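Local coordinates for Phi class glutathione transferase GSTF1 (Populus tremula x Populus tremuloides, PDB 4RI6), which probably catalyses the conjugation of glutathione to halogenated and related electrophilic compounds, releasing a halide, and so serves detoxification, at residues S17-P29 against I72-K86. Sequence-based numbering, arbitrary orientation. Where two conformers were deposited one is given.
Sequences SRVLATLIEKDVP and ICRYICDKYADKGNK. Unlike the reference sequence in segment 72-86: Lys86 (reference Arg).
Lys26, just past the end of helix 17-25, runs over Ile76 of helix 72-79 and reaches the carbonyl of Lys83 in the loop 80-86. Its CB and CG pass Ile76 CG2, the nearer approach being 3.9 Å from CG. Bends at chi2 and chi3 then fold the chain, so that CD lies against Asn85 O and CE beside the carbonyls of Tyr80 and Lys83. At the tip, NZ gives a hydrogen bond to Lys83 O at 2.8 Å, in the carbonyl plane, and another to Asn85 O, approached from well above its plane; the bonds to Tyr80 O and Ala81 O are weak. A water joins NZ to Cys77 O. The ammonium thus makes two firm and two weak bonds to loop carbonyls, three of them within the type I turn Tyr80 to Lys83.

Glu25 holds the same loop twice: Asn85 N bonds Glu25 O, and Asn85 ND2 meets Glu25 OE1 at 3.0 Å. This second bond stays nearly straight (169°) because OE1 lies close to the amide plane and is met nearly end-on to its C-O bond. Glu25 OE2 turns to Arg202 and Ser204. Beyond the Schellman motif at Asp27, Val28 CG2 sits over one face of the Tyr80 ring, 3.6 Å from its centroid, a CH-pi contact; Lys79 CG covers the opposite face. Ile76 CD1 and Leu23 CD2 are only 3.5 Å apart, a close carbon-carbon contact.

The axes of helix 17-25 and helix 72-79 run almost parallel, 8° apart and 9.7 Å at closest approach, as in the thioredoxin-like N-terminal domain of glutathione transferases. Val19 and Leu23 also rest on strand 5-8, while Thr22 and Cys73 both touch Phe164 of helix 164-179.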
loop_
_atom_site.group_PDB
_atom_site.type_symbol
_atom_site.label_atom_id
_atom_site.label_comp_id
_atom_site.label_asym_id
_atom_site.label_seq_id
_atom_site.Cartn_x
_atom_site.Cartn_y
_atom_site.Cartn_z
ATOM N N SER A 17 15.438 4.460 0.905
ATOM C CA SER A 17 15.553 5.297 2.100
ATOM C C SER A 17 14.584 4.876 3.198
ATOM O O SER A 17 14.918 4.906 4.382
ATOM C CB SER A 17 15.320 6.776 1.743
ATOM O OG SER A 17 16.440 7.302 1.049
ATOM N N ARG A 18 13.383 4.488 2.800
ATOM C CA ARG A 18 12.391 3.976 3.731
ATOM C C ARG A 18 12.940 2.758 4.461
ATOM O O ARG A 18 12.830 2.645 5.679
ATOM C CB ARG A 18 11.098 3.632 2.991
ATOM C CG ARG A 18 10.015 3.051 3.875
ATOM C CD ARG A 18 8.722 2.729 3.103
ATOM N NE ARG A 18 8.150 3.981 2.651
ATOM C CZ ARG A 18 8.218 4.471 1.424
ATOM N NH1 ARG A 18 8.787 3.793 0.432
ATOM N NH2 ARG A 18 7.705 5.664 1.197
ATOM N N VAL A 19 13.558 1.850 3.723
ATOM C CA VAL A 19 14.097 0.658 4.352
ATOM C C VAL A 19 15.294 0.987 5.254
ATOM O O VAL A 19 15.409 0.457 6.365
ATOM C CB VAL A 19 14.485 -0.392 3.283
ATOM C CG1 VAL A 19 15.242 -1.551 3.894
ATOM C CG2 VAL A 19 13.246 -0.899 2.585
ATOM N N LEU A 20 16.182 1.858 4.781
ATOM C CA LEU A 20 17.365 2.212 5.550
ATOM C C LEU A 20 16.996 2.847 6.871
ATOM O O LEU A 20 17.583 2.533 7.905
ATOM C CB LEU A 20 18.273 3.161 4.760
ATOM C CG LEU A 20 18.925 2.586 3.508
ATOM C CD1 LEU A 20 19.775 3.633 2.824
ATOM C CD2 LEU A 20 19.796 1.393 3.859
ATOM N N ALA A 21 16.027 3.754 6.844
ATOM C CA ALA A 21 15.614 4.420 8.059
ATOM C C ALA A 21 15.061 3.399 9.048
ATOM O O ALA A 21 15.308 3.501 10.255
ATOM C CB ALA A 21 14.585 5.492 7.754
ATOM N N THR A 22 14.318 2.418 8.537
ATOM C CA THR A 22 13.766 1.370 9.382
ATOM C C THR A 22 14.851 0.504 10.004
ATOM O O THR A 22 14.820 0.240 11.203
ATOM C CB THR A 22 12.784 0.501 8.575
ATOM O OG1 THR A 22 11.737 1.347 8.084
ATOM C CG2 THR A 22 12.195 -0.623 9.433
ATOM N N LEU A 23 15.819 0.079 9.199
ATOM C CA LEU A 23 16.925 -0.713 9.708
ATOM C C LEU A 23 17.629 0.025 10.836
ATOM O O LEU A 23 17.977 -0.562 11.851
ATOM C CB LEU A 23 17.906 -1.041 8.582
ATOM C CG LEU A 23 17.369 -2.046 7.564
ATOM C CD1 LEU A 23 18.194 -2.022 6.306
ATOM C CD2 LEU A 23 17.380 -3.429 8.175
ATOM N N ILE A 24 17.828 1.325 10.657
ATOM C CA ILE A 24 18.575 2.108 11.636
ATOM C C ILE A 24 17.760 2.285 12.927
ATOM O O ILE A 24 18.291 2.113 14.022
ATOM C CB ILE A 24 18.975 3.465 11.054
ATOM C CG1 ILE A 24 20.006 3.267 9.937
ATOM C CG2 ILE A 24 19.560 4.353 12.141
ATOM C CD1 ILE A 24 20.205 4.480 9.037
ATOM N N GLU A 25 16.468 2.588 12.795
ATOM C CA GLU A 25 15.576 2.615 13.945
ATOM C C GLU A 25 15.586 1.294 14.685
ATOM O O GLU A 25 15.531 1.266 15.916
ATOM C CB GLU A 25 14.147 2.942 13.508
ATOM C CG GLU A 25 13.932 4.399 13.097
ATOM C CD GLU A 25 13.770 5.370 14.272
ATOM O OE1 GLU A 25 13.389 4.941 15.383
ATOM O OE2 GLU A 25 14.006 6.580 14.066
ATOM N N LYS A 26 15.640 0.194 13.934
ATOM C CA LYS A 26 15.592 -1.124 14.555
ATOM C C LYS A 26 16.956 -1.654 14.970
ATOM O O LYS A 26 17.039 -2.773 15.472
ATOM C CB LYS A 26 14.921 -2.126 13.610
ATOM C CG LYS A 26 13.462 -1.787 13.370
ATOM C CD LYS A 26 12.631 -1.762 14.653
ATOM C CE LYS A 26 12.717 -3.057 15.452
ATOM N NZ LYS A 26 11.807 -3.068 16.638
ATOM N N ASP A 27 18.007 -0.854 14.774
ATOM C CA ASP A 27 19.363 -1.222 15.177
ATOM C C ASP A 27 19.801 -2.505 14.473
ATOM O O ASP A 27 20.472 -3.338 15.060
ATOM C CB ASP A 27 19.416 -1.384 16.708
ATOM C CG ASP A 27 20.822 -1.574 17.243
ATOM O OD1 ASP A 27 21.783 -1.086 16.611
ATOM O OD2 ASP A 27 20.952 -2.233 18.305
ATOM N N VAL A 28 19.384 -2.676 13.221
ATOM C CA VAL A 28 19.733 -3.871 12.468
ATOM C C VAL A 28 20.915 -3.588 11.565
ATOM O O VAL A 28 20.822 -2.744 10.677
ATOM C CB VAL A 28 18.563 -4.364 11.628
ATOM C CG1 VAL A 28 18.970 -5.584 10.814
ATOM C CG2 VAL A 28 17.398 -4.688 12.533
ATOM N N PRO A 29 22.035 -4.289 11.785
ATOM C CA PRO A 29 23.149 -4.056 10.870
ATOM C C PRO A 29 22.820 -4.544 9.478
ATOM O O PRO A 29 22.069 -5.505 9.339
ATOM C CB PRO A 29 24.292 -4.871 11.480
ATOM C CG PRO A 29 23.885 -5.114 12.921
ATOM C CD PRO A 29 22.389 -5.232 12.858
ATOM N N ILE A 72 9.140 -5.176 3.207
ATOM C CA ILE A 72 10.454 -5.361 3.807
ATOM C C ILE A 72 10.475 -4.775 5.229
ATOM O O ILE A 72 10.985 -5.392 6.161
ATOM C CB ILE A 72 11.549 -4.711 2.935
ATOM C CG1 ILE A 72 11.650 -5.461 1.600
ATOM C CG2 ILE A 72 12.904 -4.726 3.652
ATOM C CD1 ILE A 72 12.467 -4.775 0.553
ATOM N N CYS A 73 9.893 -3.592 5.394
ATOM C CA CYS A 73 9.947 -2.922 6.685
ATOM C C CYS A 73 9.084 -3.639 7.710
ATOM O O CYS A 73 9.463 -3.739 8.870
ATOM C CB CYS A 73 9.518 -1.465 6.547
ATOM S SG CYS A 73 10.727 -0.443 5.666
ATOM N N ARG A 74 7.930 -4.163 7.294
ATOM C CA ARG A 74 7.116 -4.904 8.242
ATOM C C ARG A 74 7.845 -6.169 8.697
ATOM O O ARG A 74 7.777 -6.549 9.854
ATOM C CB ARG A 74 5.742 -5.253 7.651
ATOM C CG ARG A 74 4.746 -4.133 7.848
ATOM C CD ARG A 74 3.316 -4.510 7.520
ATOM N NE ARG A 74 3.144 -4.656 6.102
ATOM C CZ ARG A 74 2.725 -3.704 5.269
ATOM N NH1 ARG A 74 2.376 -2.501 5.671
ATOM N NH2 ARG A 74 2.631 -3.978 3.998
ATOM N N TYR A 75 8.542 -6.825 7.783
ATOM C CA TYR A 75 9.298 -8.021 8.145
ATOM C C TYR A 75 10.385 -7.674 9.154
ATOM O O TYR A 75 10.555 -8.354 10.161
ATOM C CB TYR A 75 9.915 -8.664 6.907
ATOM C CG TYR A 75 10.889 -9.767 7.224
ATOM C CD1 TYR A 75 10.439 -10.985 7.722
ATOM C CD2 TYR A 75 12.256 -9.594 7.032
ATOM C CE1 TYR A 75 11.299 -11.990 8.006
ATOM C CE2 TYR A 75 13.137 -10.602 7.324
ATOM C CZ TYR A 75 12.650 -11.799 7.817
ATOM O OH TYR A 75 13.503 -12.834 8.106
ATOM N N ILE A 76 11.108 -6.595 8.884
ATOM C CA ILE A 76 12.169 -6.148 9.779
ATOM C C ILE A 76 11.598 -5.889 11.174
ATOM O O ILE A 76 12.150 -6.326 12.184
ATOM C CB ILE A 76 12.847 -4.875 9.220
ATOM C CG1 ILE A 76 13.672 -5.208 7.981
ATOM C CG2 ILE A 76 13.744 -4.215 10.272
ATOM C CD1 ILE A 76 14.109 -4.008 7.173
ATOM N N CYS A 77 10.478 -5.185 11.229
ATOM C CA CYS A 77 9.863 -4.865 12.506
ATOM C C CYS A 77 9.372 -6.128 13.236
ATOM O O CYS A 77 9.441 -6.216 14.471
ATOM C CB CYS A 77 8.729 -3.859 12.287
ATOM S SG CYS A 77 9.322 -2.180 11.868
ATOM N N ASP A 78 8.920 -7.116 12.474
ATOM C CA ASP A 78 8.461 -8.377 13.043
ATOM C C ASP A 78 9.633 -9.213 13.567
ATOM O O ASP A 78 9.658 -9.634 14.730
ATOM C CB ASP A 78 7.689 -9.156 11.976
ATOM C CG ASP A 78 6.701 -10.149 12.558
ATOM O OD1 ASP A 78 6.823 -10.506 13.746
ATOM O OD2 ASP A 78 5.807 -10.593 11.803
ATOM N N LYS A 79 10.606 -9.449 12.695
ATOM C CA LYS A 79 11.777 -10.250 13.046
ATOM C C LYS A 79 12.562 -9.684 14.216
ATOM O O LYS A 79 13.069 -10.428 15.055
ATOM C CB LYS A 79 12.706 -10.370 11.841
ATOM C CG LYS A 79 13.948 -11.207 12.113
ATOM C CD LYS A 79 14.831 -11.334 10.888
ATOM C CE LYS A 79 16.093 -12.107 11.209
ATOM N NZ LYS A 79 17.091 -12.023 10.102
ATOM N N TYR A 80 12.668 -8.360 14.245
ATOM C CA TYR A 80 13.492 -7.672 15.223
ATOM C C TYR A 80 12.630 -6.868 16.181
ATOM O O TYR A 80 13.008 -5.781 16.605
ATOM C CB TYR A 80 14.491 -6.757 14.521
ATOM C CG TYR A 80 15.443 -7.467 13.586
ATOM C CD1 TYR A 80 16.559 -8.124 14.071
ATOM C CD2 TYR A 80 15.237 -7.451 12.216
ATOM C CE1 TYR A 80 17.439 -8.760 13.223
ATOM C CE2 TYR A 80 16.112 -8.092 11.350
ATOM C CZ TYR A 80 17.214 -8.744 11.856
ATOM O OH TYR A 80 18.100 -9.383 11.004
ATOM N N ALA A 81 11.457 -7.403 16.507
ATOM C CA ALA A 81 10.517 -6.712 17.388
ATOM C C ALA A 81 11.173 -6.218 18.669
ATOM O O ALA A 81 10.908 -5.110 19.101
ATOM C CB ALA A 81 9.345 -7.629 17.730
ATOM N N ASP A 82 12.036 -7.036 19.257
ATOM C CA ASP A 82 12.584 -6.756 20.587
ATOM C C ASP A 82 13.868 -5.938 20.528
ATOM O O ASP A 82 14.542 -5.743 21.541
ATOM C CB ASP A 82 12.842 -8.072 21.325
ATOM C CG ASP A 82 12.927 -7.896 22.826
ATOM O OD1 ASP A 82 12.291 -6.958 23.358
ATOM O OD2 ASP A 82 13.633 -8.699 23.482
ATOM N N LYS A 83 14.185 -5.438 19.344
ATOM C CA LYS A 83 15.452 -4.771 19.084
ATOM C C LYS A 83 15.207 -3.297 18.765
ATOM O O LYS A 83 14.148 -2.947 18.229
ATOM C CB LYS A 83 16.157 -5.466 17.915
ATOM C CG LYS A 83 17.659 -5.472 17.912
ATOM C CD LYS A 83 18.144 -6.272 16.713
ATOM C CE LYS A 83 19.612 -6.033 16.384
ATOM N NZ LYS A 83 20.454 -5.617 17.543
ATOM N N GLY A 84 16.178 -2.442 19.097
ATOM C CA GLY A 84 16.129 -1.049 18.707
ATOM C C GLY A 84 14.867 -0.391 19.201
ATOM O O GLY A 84 14.467 -0.612 20.333
ATOM N N ASN A 85 14.248 0.416 18.348
ATOM C CA ASN A 85 12.969 1.028 18.663
ATOM C C ASN A 85 11.859 -0.039 18.663
ATOM O O ASN A 85 11.368 -0.428 17.607
ATOM C CB ASN A 85 12.674 2.137 17.650
ATOM C CG ASN A 85 11.404 2.912 17.963
ATOM O OD1 ASN A 85 10.628 2.542 18.837
ATOM N ND2 ASN A 85 11.187 3.991 17.229
ATOM N N LYS A 86 11.463 -0.492 19.845
ATOM C CA LYS A 86 10.486 -1.571 19.954
ATOM C C LYS A 86 9.086 -1.162 19.507
ATOM O O LYS A 86 8.297 -2.009 19.082
ATOM C CB LYS A 86 10.417 -2.085 21.390
ATOM C CG LYS A 86 11.745 -2.597 21.908
ATOM C CD LYS A 86 11.575 -3.428 23.155
ATOM C CE LYS A 86 12.913 -3.785 23.761
ATOM N NZ LYS A 86 12.766 -4.742 24.888
HETATM O O HOH W 1 9.386 -3.702 15.654
HETATM O O HOH W 2 18.871 -2.900 20.197
#